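Local coordinates for ThiJ/PfpI domain protein (PDB 4HCJ) that is a DJ-1/PfpI family protein with an alpha-beta-alpha sandwich fold that binds magnesium ions and probably acts as a hydrolase, at residues 126-129 and 130-133. Residues are numbered along the deposited sequence; the frame is centred on the assembly and turned at random. Where two conformers were deposited one is given.
Sequences TCLS and ADES
Leu128 and Asp131 are joined across a short 3-10 turn by a backbone bond, Asp131 N to Leu128 O, 2.8 Å long. The next bond, Glu132 N to Ser129 O, is longer at 3.3 Å. Both link residues three apart, and in both the donor sits above the carbonyl plane. The extended chain thus winds through a tight turn and runs straight into helix 132-137. Asp131 takes the N-cap position of that helix, but its carboxylate makes no capping bond. Its OD2 is hydrogen-bonded to Ser109 OG and lies against Leu128, 3.5 Å from Leu128 CB and also touching Leu128 CD2. Water 2 accepts from Leu128 N and donates to Asp131 OD2 at 2.8 Å, closing a side-chain-to-backbone bridge. The Asp131 side chain also touches Val112 of helix 110-116. In this DJ-1/PfpI alpha-beta-alpha sandwich, the turn connects strand 124-125, part of a small two-stranded parallel sheet, to helix 132-137. The last residue of that helix, His137, is a magnesium-binding residue, although no ion is bound to it in this chain. With an alanine at Asp131, Ser109 OG and water 2 would probably lose their carboxylate partner, weakening the tie between the turn and the loop holding Ser109. Glu132, the next residue, packs against Cys127 and Ser129. Glu132 CG stands beside its own backbone N (chi1 -65°). There it meets Cys127 SG at 3.4 Å and also touches Ser129 O. Glu132 was modelled in two conformers. In the one described here the chain is extended beyond CG and carries the carboxylate past Ser129 CA, and OE2 accepts from two waters. Water 1 donates to it and to Cys127 O, and water 3, also bonded to Ser129 OG, donates to Glu132 OE2 at 2.6 Å. Ile142 of strand 141-142 touches the side chains of both Cys127 and Glu132.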
ATOM      1  N   THR A 126       7.060   0.070 -10.121  1.00  5.80           N
ATOM      2  CA  THR A 126       7.347   1.472 -10.259  1.00  6.10           C
ATOM      3  C   THR A 126       7.309   2.104  -8.866  1.00  6.27           C
ATOM      4  O   THR A 126       7.004   1.423  -7.881  1.00  7.08           O
ATOM      5  CB  THR A 126       6.409   2.148 -11.275  1.00  6.14           C
ATOM      6  OG1 THR A 126       6.867   3.484 -11.484  1.00  6.85           O
ATOM      7  CG2 THR A 126       4.959   2.129 -10.791  1.00  6.59           C
ATOM      8  N   CYS A 127       7.662   3.379  -8.773  1.00  7.02           N
ATOM      9  CA  CYS A 127       7.812   4.022  -7.472  1.00  8.67           C
ATOM     10  C   CYS A 127       7.938   5.505  -7.681  1.00  9.34           C
ATOM     11  O   CYS A 127       7.999   5.985  -8.810  1.00  9.98           O
ATOM     12  CB  CYS A 127       9.054   3.491  -6.729  1.00  8.91           C
ATOM     13  SG  CYS A 127      10.622   3.846  -7.557  1.00  9.70           S
ATOM     14  N   LEU A 128       7.931   6.241  -6.582  1.00  9.89           N
ATOM     15  CA  LEU A 128       8.130   7.664  -6.627  1.00 11.34           C
ATOM     16  C   LEU A 128       9.539   7.910  -7.165  1.00 11.41           C
ATOM     17  O   LEU A 128      10.512   7.290  -6.727  1.00 10.94           O
ATOM     18  CB  LEU A 128       7.949   8.243  -5.222  1.00 12.33           C
ATOM     19  CG  LEU A 128       7.777   9.745  -5.102  1.00 13.40           C
ATOM     20  CD1 LEU A 128       6.437  10.196  -5.713  1.00 14.22           C
ATOM     21  CD2 LEU A 128       7.880  10.123  -3.641  1.00 14.08           C
ATOM     22  N   SER A 129       9.654   8.818  -8.122  1.00 13.43           N
ATOM     23  CA  SER A 129      10.940   9.106  -8.722  1.00 14.57           C
ATOM     24  C   SER A 129      12.054   9.389  -7.690  1.00 13.28           C
ATOM     25  O   SER A 129      13.160   8.858  -7.782  1.00 13.95           O
ATOM     26  CB  SER A 129      10.793  10.289  -9.664  1.00 18.68           C
ATOM     27  OG  SER A 129      12.014  10.522 -10.313  1.00 21.71           O
ATOM     28  N   ALA A 130      11.733  10.181  -6.681  1.00 12.32           N
ATOM     29  CA  ALA A 130      12.693  10.518  -5.631  1.00 12.63           C
ATOM     30  C   ALA A 130      13.197   9.312  -4.835  1.00 10.97           C
ATOM     31  O   ALA A 130      14.255   9.385  -4.205  1.00 11.91           O
ATOM     32  CB  ALA A 130      12.090  11.542  -4.675  1.00 14.44           C
ATOM     33  N   ASP A 131      12.444   8.217  -4.858  1.00  8.70           N
ATOM     34  CA  ASP A 131      12.742   7.062  -4.028  1.00  8.33           C
ATOM     35  C   ASP A 131      13.445   5.937  -4.791  1.00  8.70           C
ATOM     36  O   ASP A 131      13.621   4.840  -4.241  1.00  9.18           O
ATOM     37  CB  ASP A 131      11.446   6.482  -3.431  1.00  8.68           C
ATOM     38  CG  ASP A 131      10.716   7.431  -2.481  1.00  8.71           C
ATOM     39  OD1 ASP A 131      11.347   8.378  -1.960  1.00 10.12           O
ATOM     40  OD2 ASP A 131       9.499   7.185  -2.240  1.00  8.48           O
ATOM     41  N   GLU A 132      13.853   6.173  -6.022  0.58  9.25           N
ATOM     42  CA  GLU A 132      14.381   5.076  -6.815  0.58 10.13           C
ATOM     43  C   GLU A 132      15.689   4.470  -6.236  0.58  9.24           C
ATOM     44  O   GLU A 132      15.957   3.290  -6.459  0.58  8.91           O
ATOM     45  CB  GLU A 132      14.480   5.511  -8.291  0.58 11.31           C
ATOM     46  CG  GLU A 132      13.081   5.801  -8.941  0.58 12.14           C
ATOM     47  CD  GLU A 132      13.113   6.171 -10.420  0.58 14.11           C
ATOM     48  OE1 GLU A 132      14.166   6.055 -11.043  0.58 14.74           O
ATOM     49  OE2 GLU A 132      12.074   6.592 -10.967  0.58 14.71           O
ATOM     50  N   SER A 133      16.476   5.241  -5.475  1.00  8.79           N
ATOM     51  CA  SER A 133      17.636   4.673  -4.795  1.00  9.13           C
ATOM     52  C   SER A 133      17.235   3.494  -3.903  1.00  7.57           C
ATOM     53  O   SER A 133      17.826   2.408  -3.973  1.00  7.60           O
ATOM     54  CB  SER A 133      18.320   5.758  -3.967  1.00 11.42           C
ATOM     55  OG  SER A 133      17.444   6.269  -2.991  1.00 14.00           O
TER
HETATM   56  O   HOH W   1       9.467   6.120 -10.912  0.60 11.34           O
HETATM   57  O   HOH W   2       8.538   5.163  -3.918  1.00  9.80           O
HETATM   58  O   HOH W   3      12.899   8.886 -11.986  1.00 28.32           O